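Local coordinates for IclR family transcriptional regulator (Brucella abortus, PDB 5WHM), which probably represses transcription by binding DNA through its helix-turn-helix domain, as an IclR-family regulator whose C-terminal domain has the GAF-like fold of effector-binding domains, at residues Val219-Val224 against Arg254-Val259; Val119-Arg124 against Gly229-Asn234; Gly159-Ala164 against Gly204-Ile209; Leu107-Ala112 against Asp133-Glu138; Thr150-Gly155 against Gly210-Asp215. One frame throughout, in Å; residues are numbered along the deposited sequence.

Contact 1. Residues Val219-Val224 against Arg254-Val259; sequences VAVPLV and RLIEMV
This is a helix-on-sheet contact in the GAF-like C-terminal domain. Helix 244-265 lies against strand 216-225 of the antiparallel sheet. The axes of the two short segments come within 8.2 Å, and the helix runs nearly along the strand, at 23°. No hydrogen bond crosses the interface. It is built from branched aliphatic side chains.

V221 is the central residue, and its two methyls serve different partners. CG2, beside the backbone N, fits between two helix residues: it lies 3.7 Å from L255 CG and 3.6 Å from I256 CG1. The I256 side chain crosses that of V221 at about a right angle. CG1, anti to the backbone N, turns to the next helical turn and meets V259 CG2 at 3.7 Å. V259 also uses its other methyl. Its CG1 reaches on along the strand to L223 CB, again at 3.7 Å, so one valine spans two strand residues on the same face. A220 and P222, which alternate with V219, V221 and L223, point away from this helix, and helix 157-165 packs on them. F233 of the neighbouring strand also touches V259, and Y205 flanks V221 and I256.

At the start of the strand segment, L255 and V219 slide past each other in opposite directions. L255 CD2 meets V219 CG1 at 4.0 Å and lies 3.4 Å from the carbonyl oxygen V219 O.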
# COMPACT_ATOMS: atom_id res chain seq x y z
N VAL C 219 11.22 21.12 8.84
CA VAL C 219 12.55 21.24 8.23
C VAL C 219 12.87 19.88 7.64
O VAL C 219 12.47 18.86 8.20
CB VAL C 219 13.62 21.66 9.27
CG1 VAL C 219 13.69 20.66 10.43
CG2 VAL C 219 15.02 21.83 8.63
N ALA C 220 13.58 19.85 6.52
CA ALA C 220 13.85 18.57 5.86
C ALA C 220 15.28 18.55 5.33
O ALA C 220 15.86 19.60 5.00
CB ALA C 220 12.87 18.30 4.70
N VAL C 221 15.84 17.35 5.27
CA VAL C 221 17.22 17.13 4.83
C VAL C 221 17.23 15.94 3.88
O VAL C 221 16.73 14.86 4.25
CB VAL C 221 18.16 16.87 6.01
CG1 VAL C 221 19.53 16.40 5.53
CG2 VAL C 221 18.30 18.12 6.90
N PRO C 222 17.77 16.07 2.67
CA PRO C 222 17.74 14.94 1.73
C PRO C 222 18.97 14.05 1.89
O PRO C 222 19.98 14.43 2.48
CB PRO C 222 17.75 15.65 0.37
CG PRO C 222 18.65 16.89 0.63
CD PRO C 222 18.41 17.26 2.09
N LEU C 223 18.85 12.84 1.37
CA LEU C 223 19.96 11.89 1.35
C LEU C 223 19.96 11.19 0.00
O LEU C 223 18.95 10.59 -0.38
CB LEU C 223 19.83 10.88 2.49
CG LEU C 223 20.70 9.63 2.41
CD1 LEU C 223 22.16 10.04 2.60
CD2 LEU C 223 20.26 8.66 3.46
N VAL C 224 21.07 11.24 -0.72
CA VAL C 224 21.18 10.56 -2.01
C VAL C 224 21.62 9.13 -1.74
O VAL C 224 22.70 8.90 -1.20
CB VAL C 224 22.16 11.28 -2.95
CG1 VAL C 224 22.32 10.48 -4.23
CG2 VAL C 224 21.68 12.69 -3.27
N ARG C 254 20.45 19.09 14.03
CA ARG C 254 20.29 17.70 14.49
C ARG C 254 19.80 16.79 13.38
O ARG C 254 20.20 15.62 13.31
CB ARG C 254 19.32 17.64 15.66
CG ARG C 254 19.83 18.30 16.90
CD ARG C 254 18.71 18.44 17.89
NE ARG C 254 18.85 17.48 18.96
CZ ARG C 254 19.31 17.77 20.16
NH1 ARG C 254 19.65 19.02 20.46
NH2 ARG C 254 19.41 16.82 21.07
N LEU C 255 18.93 17.28 12.51
CA LEU C 255 18.43 16.42 11.44
C LEU C 255 19.54 16.12 10.44
O LEU C 255 19.62 15.00 9.92
CB LEU C 255 17.22 17.08 10.76
CG LEU C 255 16.49 16.36 9.63
CD1 LEU C 255 16.02 14.93 10.04
CD2 LEU C 255 15.30 17.20 9.18
N ILE C 256 20.40 17.11 10.18
CA ILE C 256 21.53 16.92 9.28
C ILE C 256 22.47 15.86 9.84
O ILE C 256 22.98 15.01 9.09
CB ILE C 256 22.28 18.24 9.05
CG1 ILE C 256 21.43 19.20 8.21
CG2 ILE C 256 23.69 18.01 8.43
CD1 ILE C 256 22.04 20.66 8.21
N GLU C 257 22.73 15.90 11.14
CA GLU C 257 23.59 14.90 11.76
C GLU C 257 22.95 13.52 11.72
O GLU C 257 23.64 12.52 11.50
CB GLU C 257 23.91 15.31 13.21
CG GLU C 257 24.76 14.30 13.96
CD GLU C 257 26.14 14.08 13.34
OE1 GLU C 257 26.61 14.93 12.54
OE2 GLU C 257 26.77 13.04 13.66
N MSE C 258 21.64 13.45 11.93
CA MSE C 258 20.90 12.17 11.86
C MSE C 258 21.03 11.55 10.47
O MSE C 258 21.33 10.37 10.34
CB MSE C 258 19.42 12.36 12.20
CG MSE C 258 18.62 10.99 12.37
SE MSE C 258 16.71 11.33 12.29
CE MSE C 258 16.47 11.48 10.36
N VAL C 259 20.79 12.35 9.43
CA VAL C 259 20.92 11.84 8.07
C VAL C 259 22.35 11.38 7.80
O VAL C 259 22.57 10.36 7.13
CB VAL C 259 20.46 12.92 7.06
CG1 VAL C 259 20.83 12.54 5.62
CG2 VAL C 259 18.95 13.10 7.18

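Contact 2. Residues Val119-Arg124 against Gly229-Asn234; sequences VAMAAR and GVLVFN. With ACY (acetic acid), chain J.
An asparagine side chain doubles back on its own strand pairing here. N234 has CG in the crowded position between backbone N and carbonyl carbon (chi1 72°). This brings OD1 to A120 N, 3.2 Å away, in a weak, bent hydrogen bond. The same A120 N also donates to N234 O, so one N-H is shared by two oxygens of one residue. The setting is the antiparallel sheet of the GAF-like domain, where strands 118-125 and 229-238 are neighbours.

A120-N234 and A122-V232 are hydrogen-bonded pairs. N234 N donates to A120 O at 3.0 Å, in the carbonyl plane. A122 N meets V232 O at 2.9 Å, nearly along the C=O axis, and V232 N returns the bond to A122 O. Beyond them a water accepts from R124 N and donates to V230 O, carrying the link between strands further.

Between these pairs, M121 and F233 form a non-hydrogen-bonded pair on the other face, beneath helix 244-265. M121 is selenomethionine. Its side chain runs beside the phenyl ring, with CG 3.5 Å from F233 CE2. The chain bends at chi3, and SE makes an oblique Met-aromatic contact, 4.6 Å from the ring centroid.

On the A120 face, Y131 OH is a partner of N234 ND2. That nitrogen also donates to a bound acetic acid molecule, probably from the crystallisation liquor, with ND2 3.2 Å from ACY O.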
# COMPACT_ATOMS: atom_id res chain seq x y z
N VAL C 119 8.82 12.72 12.97
CA VAL C 119 9.95 12.59 12.04
C VAL C 119 9.54 11.56 10.98
O VAL C 119 9.02 10.49 11.33
CB VAL C 119 11.24 12.17 12.76
CG1 VAL C 119 12.40 11.96 11.81
CG2 VAL C 119 11.62 13.26 13.85
N ALA C 120 9.74 11.90 9.71
CA ALA C 120 9.27 11.05 8.61
C ALA C 120 10.39 10.84 7.60
O ALA C 120 11.36 11.61 7.53
CB ALA C 120 8.03 11.65 7.90
N MSE C 121 10.23 9.77 6.83
CA MSE C 121 11.08 9.46 5.70
C MSE C 121 10.19 9.35 4.44
O MSE C 121 9.16 8.70 4.48
CB MSE C 121 11.85 8.16 5.94
CG MSE C 121 12.74 7.75 4.79
SE MSE C 121 13.65 6.05 5.16
CE MSE C 121 12.13 4.79 5.26
N ALA C 122 10.59 10.04 3.36
CA ALA C 122 9.75 10.20 2.17
C ALA C 122 10.60 10.05 0.92
O ALA C 122 11.81 10.23 0.95
CB ALA C 122 9.05 11.58 2.16
N ALA C 123 9.93 9.73 -0.20
CA ALA C 123 10.56 9.76 -1.52
C ALA C 123 9.53 10.24 -2.54
O ALA C 123 8.31 10.20 -2.31
CB ALA C 123 11.11 8.37 -1.92
N ARG C 124 10.02 10.71 -3.68
CA ARG C 124 9.16 11.34 -4.67
C ARG C 124 8.44 10.31 -5.53
O ARG C 124 9.02 9.29 -5.91
CB ARG C 124 9.99 12.26 -5.57
CG ARG C 124 9.15 13.00 -6.59
CD ARG C 124 9.99 13.99 -7.39
NE ARG C 124 10.92 13.33 -8.30
CZ ARG C 124 10.62 12.96 -9.55
NH1 ARG C 124 9.40 13.16 -10.04
NH2 ARG C 124 11.53 12.37 -10.30
N GLY C 229 17.45 6.02 -4.46
CA GLY C 229 17.38 7.36 -5.01
C GLY C 229 17.52 8.42 -3.93
O GLY C 229 18.30 8.24 -2.99
N VAL C 230 16.79 9.52 -4.05
CA VAL C 230 16.82 10.58 -3.04
C VAL C 230 15.78 10.25 -1.97
O VAL C 230 14.57 10.27 -2.24
CB VAL C 230 16.57 11.95 -3.66
CG1 VAL C 230 16.84 13.06 -2.62
CG2 VAL C 230 17.48 12.15 -4.86
N LEU C 231 16.23 9.92 -0.76
CA LEU C 231 15.33 9.86 0.38
C LEU C 231 15.38 11.21 1.10
O LEU C 231 16.38 11.92 1.04
CB LEU C 231 15.72 8.75 1.35
CG LEU C 231 15.75 7.33 0.83
CD1 LEU C 231 16.38 6.41 1.88
CD2 LEU C 231 14.33 6.89 0.46
N VAL C 232 14.28 11.59 1.73
CA VAL C 232 14.26 12.87 2.43
C VAL C 232 13.70 12.62 3.82
O VAL C 232 12.70 11.90 3.96
CB VAL C 232 13.42 13.93 1.70
CG1 VAL C 232 13.62 15.28 2.40
CG2 VAL C 232 13.78 14.01 0.21
N PHE C 233 14.35 13.21 4.83
CA PHE C 233 13.89 13.10 6.21
C PHE C 233 13.40 14.45 6.69
O PHE C 233 13.99 15.48 6.37
CB PHE C 233 15.02 12.56 7.10
CG PHE C 233 15.48 11.19 6.68
CD1 PHE C 233 16.41 11.05 5.64
CD2 PHE C 233 14.94 10.04 7.26
CE1 PHE C 233 16.79 9.75 5.19
CE2 PHE C 233 15.33 8.76 6.84
CZ PHE C 233 16.28 8.61 5.81
N ASN C 234 12.28 14.47 7.40
CA ASN C 234 11.81 15.75 7.90
C ASN C 234 11.45 15.64 9.38
O ASN C 234 11.42 14.56 9.97
CB ASN C 234 10.62 16.33 7.10
CG ASN C 234 9.30 15.58 7.34
OD1 ASN C 234 9.23 14.61 8.10
ND2 ASN C 234 8.24 16.03 6.67
C ACY J . 6.62 19.42 5.41
O ACY J . 7.62 18.73 5.08
OXT ACY J . 6.48 20.64 5.12
CH3 ACY J . 5.52 18.74 6.17
O HOH W 1 12.68 10.77 -4.30

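Contact 3. Residues Gly159-Ala164 against Gly204-Ile209; sequences GRACLA and GYCLSI
Helix 157-165 packs here on the edge strand 206-209 of the GAF-like domain's antiparallel sheet. The axes of the two short segments run roughly antiparallel (153°) and approach to 7.8 Å.

The polar part is carried by R160. CG is anti to the carbonyl carbon, and the chain is extended from CG to NE, so the guanidinium reaches along the strand backbone. NH1 donates to L207 O at 2.8 Å. The acceptor lies in the guanidinium plane, and NH1 sits in the carbonyl plane on a lone pair of the oxygen. Other partners grip the same group: NH2 forms a salt bridge with E211, and NE donates to A154 O. Together they fix the rotation of a buried charged group. S208 OG bonds to G155 O.

The apolar part centres on C206, whose side chain points at the helix. Its CB lies 3.8 Å from R160 CB and 4.2 Å from A161 CB. L207 and Y205 point away from the helix, and both touch E248 of helix 244-265.

The thiol lies along the helix backbone. With chi1 at -74°, SG is anti to its own carbonyl carbon. It comes within 3.6 Å of A161 N and meets the next turn at A164 CB, 4.2 Å away.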
# COMPACT_ATOMS: atom_id res chain seq x y z
N GLY C 159 9.40 18.16 -0.07
CA GLY C 159 9.50 18.37 -1.51
C GLY C 159 10.63 19.30 -1.90
O GLY C 159 11.30 19.09 -2.93
N ARG C 160 10.84 20.36 -1.11
CA ARG C 160 11.90 21.32 -1.39
C ARG C 160 13.28 20.67 -1.28
O ARG C 160 14.15 20.87 -2.14
CB ARG C 160 11.78 22.50 -0.42
CG ARG C 160 10.60 23.40 -0.77
CD ARG C 160 10.16 24.28 0.37
NE ARG C 160 9.18 25.27 -0.08
CZ ARG C 160 8.74 26.28 0.66
NH1 ARG C 160 9.18 26.44 1.91
NH2 ARG C 160 7.86 27.13 0.16
N ALA C 161 13.49 19.89 -0.22
CA ALA C 161 14.77 19.21 -0.06
C ALA C 161 14.98 18.22 -1.19
O ALA C 161 16.11 18.05 -1.66
CB ALA C 161 14.80 18.48 1.29
N CYS C 162 13.91 17.56 -1.62
CA CYS C 162 14.03 16.63 -2.75
C CYS C 162 14.46 17.39 -4.00
O CYS C 162 15.39 16.97 -4.70
CB CYS C 162 12.71 15.92 -2.99
SG CYS C 162 12.79 14.66 -4.32
N LEU C 163 13.82 18.54 -4.26
CA LEU C 163 14.17 19.32 -5.45
C LEU C 163 15.60 19.83 -5.36
O LEU C 163 16.28 19.92 -6.39
CB LEU C 163 13.21 20.49 -5.63
CG LEU C 163 11.84 20.11 -6.20
CD1 LEU C 163 10.83 21.24 -5.98
CD2 LEU C 163 11.91 19.70 -7.69
N ALA C 164 16.07 20.16 -4.15
CA ALA C 164 17.39 20.75 -3.99
C ALA C 164 18.50 19.74 -4.20
O ALA C 164 19.61 20.13 -4.58
CB ALA C 164 17.52 21.37 -2.59
N GLY C 204 22.19 23.50 4.43
CA GLY C 204 22.04 22.06 4.31
C GLY C 204 20.67 21.49 4.64
O GLY C 204 20.51 20.26 4.66
N TYR C 205 19.67 22.33 4.89
CA TYR C 205 18.30 21.86 5.04
C TYR C 205 17.38 22.76 4.23
O TYR C 205 17.79 23.82 3.73
CB TYR C 205 17.89 21.86 6.52
CG TYR C 205 18.07 23.23 7.17
CD1 TYR C 205 17.21 24.28 6.89
CD2 TYR C 205 19.09 23.45 8.07
CE1 TYR C 205 17.41 25.59 7.48
CE2 TYR C 205 19.28 24.71 8.67
CZ TYR C 205 18.43 25.75 8.38
OH TYR C 205 18.63 26.98 8.98
N CYS C 206 16.11 22.35 4.15
CA CYS C 206 15.03 23.16 3.62
C CYS C 206 13.95 23.30 4.68
O CYS C 206 13.62 22.33 5.36
CB CYS C 206 14.40 22.52 2.35
SG CYS C 206 15.46 22.67 0.89
N LEU C 207 13.36 24.49 4.78
CA LEU C 207 12.24 24.75 5.66
C LEU C 207 10.93 24.86 4.89
O LEU C 207 10.90 25.22 3.70
CB LEU C 207 12.43 26.06 6.44
CG LEU C 207 13.72 26.23 7.22
CD1 LEU C 207 13.96 27.67 7.75
CD2 LEU C 207 13.67 25.24 8.37
N SER C 208 9.84 24.61 5.61
CA SER C 208 8.51 25.08 5.20
C SER C 208 7.86 25.67 6.44
O SER C 208 7.30 24.93 7.26
CB SER C 208 7.66 23.96 4.62
OG SER C 208 6.39 24.50 4.27
N ILE C 209 7.95 26.99 6.59
CA ILE C 209 7.36 27.69 7.73
C ILE C 209 5.94 28.08 7.33
O ILE C 209 5.68 29.17 6.79
CB ILE C 209 8.19 28.90 8.15
CG1 ILE C 209 9.63 28.49 8.45
CG2 ILE C 209 7.55 29.60 9.35
CD1 ILE C 209 9.73 27.37 9.48

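Contact 4. Residues Leu107-Ala112 against Asp133-Glu138; sequences LMQVLA and DVVQGE
The tight part of this contact is where helix 101-115 meets the chain leaving strand 128-135. A112 CB sits 3.5 Å from G137 N. The backbones come so close that A112 CA and G137 CA are 4.3 Å apart, and G137 CA makes a CA-H...O contact with A112 O, 3.4 Å away. V135 points at the helix, and its CG1 lies 4.0 Å from A112 CB.

Packing is looser toward D133. There M108, a selenomethionine bent at chi3, reaches D133 O with its CE methyl, at 4.0 Å. The D133 carboxylate is engaged elsewhere, in salt bridges to R101 and to R145 of the second subunit.

The more exposed side belongs to Q109. Its chain bends at chi2 (66°), crosses V135 at about a right angle and sets OE1 3.2 Å from V135 CG1. NE2 donates to Q136 O at 3.2 Å, from above the carbonyl plane, and also to D113 OD1. E138 beyond it is exposed and poorly ordered.

The whole is a helix laid obliquely along a sheet strand, 39° between the short segments, as in the helix-backed antiparallel sheet of GAF-like domains.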
# COMPACT_ATOMS: atom_id res chain seq x y z
N LEU C 107 17.03 5.98 14.97
CA LEU C 107 17.57 7.34 14.95
C LEU C 107 16.45 8.36 14.83
O LEU C 107 16.52 9.45 15.43
CB LEU C 107 18.57 7.50 13.80
CG LEU C 107 19.85 6.67 13.95
CD1 LEU C 107 20.65 6.70 12.67
CD2 LEU C 107 20.68 7.22 15.11
N MSE C 108 15.42 8.05 14.06
CA MSE C 108 14.30 8.98 13.92
C MSE C 108 13.53 9.09 15.23
O MSE C 108 13.00 10.15 15.57
CB MSE C 108 13.37 8.51 12.79
CG MSE C 108 13.97 8.68 11.40
SE MSE C 108 13.07 7.56 10.02
CE MSE C 108 11.25 8.23 10.14
N GLN C 109 13.47 7.97 15.95
CA GLN C 109 12.77 7.97 17.24
C GLN C 109 13.47 8.89 18.24
O GLN C 109 12.81 9.67 18.93
CB GLN C 109 12.67 6.54 17.77
CG GLN C 109 11.86 6.41 19.05
CD GLN C 109 10.40 6.73 18.84
OE1 GLN C 109 9.68 5.97 18.19
NE2 GLN C 109 9.94 7.85 19.38
N VAL C 110 14.81 8.84 18.30
CA VAL C 110 15.57 9.72 19.19
C VAL C 110 15.30 11.18 18.86
O VAL C 110 15.09 12.01 19.76
CB VAL C 110 17.07 9.39 19.09
CG1 VAL C 110 17.92 10.45 19.83
CG2 VAL C 110 17.35 7.99 19.65
N LEU C 111 15.28 11.54 17.58
CA LEU C 111 15.03 12.93 17.21
C LEU C 111 13.59 13.32 17.52
O LEU C 111 13.33 14.40 18.07
CB LEU C 111 15.35 13.16 15.74
CG LEU C 111 15.05 14.60 15.29
CD1 LEU C 111 15.83 15.65 16.15
CD2 LEU C 111 15.34 14.79 13.83
N ALA C 112 12.63 12.45 17.15
CA ALA C 112 11.23 12.71 17.45
C ALA C 112 11.00 12.88 18.96
O ALA C 112 10.24 13.77 19.37
CB ALA C 112 10.34 11.58 16.89
N ASP C 133 7.84 6.10 6.03
CA ASP C 133 7.89 5.79 7.45
C ASP C 133 7.69 7.10 8.20
O ASP C 133 8.04 8.18 7.70
CB ASP C 133 9.21 5.09 7.86
CG ASP C 133 9.03 4.27 9.15
OD1 ASP C 133 9.99 3.67 9.64
OD2 ASP C 133 7.89 4.21 9.67
N VAL C 134 7.04 7.00 9.36
CA VAL C 134 6.74 8.13 10.23
C VAL C 134 6.88 7.64 11.65
O VAL C 134 6.34 6.58 12.01
CB VAL C 134 5.30 8.69 10.05
CG1 VAL C 134 5.13 9.96 10.90
CG2 VAL C 134 4.97 8.95 8.63
N VAL C 135 7.56 8.42 12.48
CA VAL C 135 7.73 8.11 13.89
C VAL C 135 7.33 9.35 14.67
O VAL C 135 7.72 10.47 14.30
CB VAL C 135 9.19 7.71 14.19
CG1 VAL C 135 9.50 7.88 15.64
CG2 VAL C 135 9.41 6.26 13.75
N GLN C 136 6.55 9.17 15.72
CA GLN C 136 6.13 10.27 16.57
C GLN C 136 6.87 10.21 17.90
O GLN C 136 7.14 9.13 18.44
CB GLN C 136 4.63 10.22 16.81
CG GLN C 136 3.89 10.39 15.54
CD GLN C 136 2.84 11.46 15.61
OE1 GLN C 136 2.45 12.04 14.59
NE2 GLN C 136 2.34 11.73 16.82
N GLY C 137 7.18 11.39 18.43
CA GLY C 137 7.81 11.44 19.73
C GLY C 137 6.99 10.71 20.77
O GLY C 137 5.76 10.69 20.68
N GLU C 138 7.65 10.06 21.72
CA GLU C 138 6.95 9.56 22.90
C GLU C 138 6.14 10.69 23.52
O GLU C 138 6.66 11.79 23.74
CB GLU C 138 7.96 8.99 23.90
CG GLU C 138 7.35 8.17 25.02
CD GLU C 138 8.41 7.50 25.89
OE1 GLU C 138 9.56 8.00 25.92
OE2 GLU C 138 8.09 6.47 26.53

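Contact 5. Residues Thr150-Gly155 against Gly210-Asp215; sequences TLPLAG and GEWHRD
Aromatic contact dominates here. L151 sends CD2 over one face of the W212 indole, a CH-pi contact 23° off the normal of the six-membered ring. The two side chains cross at about a right angle. L151 CG is anti to its carbonyl carbon, while W212 CG is anti to its backbone N (chi1 166°). H213 lies over the opposite face of the indole, so the indole lies between the two side chains.

The plain apolar contact is made by P152. Its ring meets the pyrrole side of the indole, with P152 CG 3.8 Å from W212 CD1 and P152 CD 3.8 Å from W212 NE1.

Polar atoms meet without bonding across the two segments. G155 O lies 3.3 Å from E211 O, and both are acceptors. The G155 backbone lies close against the loop, with G155 CA 5.0 Å from W212 CA.

The contact lies at the domain surface. It joins edge strand 150-152, and the turn leading into helix 157-165, to the loop connecting strands 206-209 and 216-225.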
# COMPACT_ATOMS: atom_id res chain seq x y z
N THR C 150 0.68 11.41 0.88
CA THR C 150 1.54 12.25 0.07
C THR C 150 1.46 13.71 0.51
O THR C 150 0.50 14.14 1.15
CB THR C 150 1.18 12.17 -1.41
OG1 THR C 150 -0.17 12.60 -1.57
CG2 THR C 150 1.34 10.71 -1.94
N LEU C 151 2.49 14.46 0.13
CA LEU C 151 2.55 15.92 0.25
C LEU C 151 2.92 16.50 -1.11
O LEU C 151 3.75 15.92 -1.82
CB LEU C 151 3.61 16.36 1.27
CG LEU C 151 3.26 16.09 2.74
CD1 LEU C 151 4.49 15.86 3.58
CD2 LEU C 151 2.56 17.30 3.26
N PRO C 152 2.38 17.66 -1.46
CA PRO C 152 2.81 18.33 -2.69
C PRO C 152 4.28 18.70 -2.64
O PRO C 152 4.84 18.98 -1.57
CB PRO C 152 1.91 19.58 -2.77
CG PRO C 152 1.55 19.86 -1.31
CD PRO C 152 1.41 18.47 -0.69
N LEU C 153 4.89 18.76 -3.82
CA LEU C 153 6.33 18.99 -3.94
C LEU C 153 6.72 20.40 -3.50
O LEU C 153 7.63 20.57 -2.68
CB LEU C 153 6.75 18.73 -5.39
CG LEU C 153 8.03 17.97 -5.70
CD1 LEU C 153 8.05 16.71 -4.90
CD2 LEU C 153 8.14 17.67 -7.21
N ALA C 154 6.06 21.42 -4.03
CA ALA C 154 6.66 22.76 -4.03
C ALA C 154 6.57 23.49 -2.69
O ALA C 154 7.41 24.37 -2.43
CB ALA C 154 6.03 23.61 -5.13
N GLY C 155 5.60 23.18 -1.85
CA GLY C 155 5.40 23.95 -0.63
C GLY C 155 5.79 23.24 0.65
O GLY C 155 5.79 23.86 1.72
N GLY C 210 4.99 27.18 7.60
CA GLY C 210 3.59 27.39 7.27
C GLY C 210 3.28 27.47 5.79
O GLY C 210 2.24 28.01 5.41
N GLU C 211 4.15 26.94 4.93
CA GLU C 211 3.97 27.08 3.49
C GLU C 211 3.34 25.84 2.86
O GLU C 211 3.13 25.81 1.64
CB GLU C 211 5.31 27.41 2.84
CG GLU C 211 5.85 28.77 3.29
CD GLU C 211 7.33 28.95 2.98
OE1 GLU C 211 8.19 28.56 3.82
OE2 GLU C 211 7.61 29.47 1.88
N TRP C 212 3.04 24.82 3.65
CA TRP C 212 2.17 23.73 3.23
C TRP C 212 0.81 23.86 3.90
O TRP C 212 -0.19 24.03 3.21
CB TRP C 212 2.81 22.37 3.52
CG TRP C 212 1.79 21.24 3.42
CD1 TRP C 212 1.08 20.87 2.31
CD2 TRP C 212 1.36 20.39 4.48
NE1 TRP C 212 0.25 19.83 2.61
CE2 TRP C 212 0.39 19.52 3.94
CE3 TRP C 212 1.70 20.28 5.83
CZ2 TRP C 212 -0.23 18.54 4.71
CZ3 TRP C 212 1.08 19.31 6.59
CH2 TRP C 212 0.12 18.45 6.03
N HIS C 213 0.77 23.79 5.23
CA HIS C 213 -0.40 24.14 6.03
C HIS C 213 -0.02 25.28 6.96
O HIS C 213 1.08 25.28 7.53
CB HIS C 213 -0.90 22.95 6.86
CG HIS C 213 -1.79 22.00 6.11
ND1 HIS C 213 -2.29 20.85 6.67
CD2 HIS C 213 -2.25 22.03 4.83
CE1 HIS C 213 -3.03 20.21 5.78
NE2 HIS C 213 -3.02 20.91 4.66
N ARG C 214 -0.95 26.22 7.15
CA ARG C 214 -0.64 27.51 7.77
C ARG C 214 0.02 27.36 9.15
O ARG C 214 0.95 28.10 9.48
CB ARG C 214 -1.90 28.37 7.88
CG ARG C 214 -2.33 29.06 6.58
CD ARG C 214 -3.69 29.75 6.75
NE ARG C 214 -4.08 30.59 5.61
CZ ARG C 214 -4.74 30.14 4.54
NH1 ARG C 214 -5.06 28.86 4.45
NH2 ARG C 214 -5.06 30.97 3.56
N ASP C 215 -0.45 26.41 9.96
CA ASP C 215 0.03 26.27 11.33
C ASP C 215 0.97 25.09 11.53
O ASP C 215 1.13 24.60 12.66
CB ASP C 215 -1.15 26.16 12.30
CG ASP C 215 -2.07 27.36 12.24
OD1 ASP C 215 -1.64 28.47 12.61
OD2 ASP C 215 -3.21 27.18 11.79

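In the fold
All five contacts lie on one antiparallel sheet with its helices and connecting loops. Contact 2 is the buried sheet core, held by backbone hydrogen bonds. Contacts 1 and 3 are also buried but pack helices on the sheet, and they meet through the pairing of A220 with C206. Contact 1 is purely aliphatic; contact 3 adds a buried arginine. Contact 4, partly buried, packs helix 101-115 on strand 128-135 and touches contact 1 where M258 meets that helix. Contact 5 is the surface member and relies on an indole face. It shares the R160-E211 salt bridge with contact 3. Contacts 4 and 5 do not touch; their nearest atoms are about 9 Å apart.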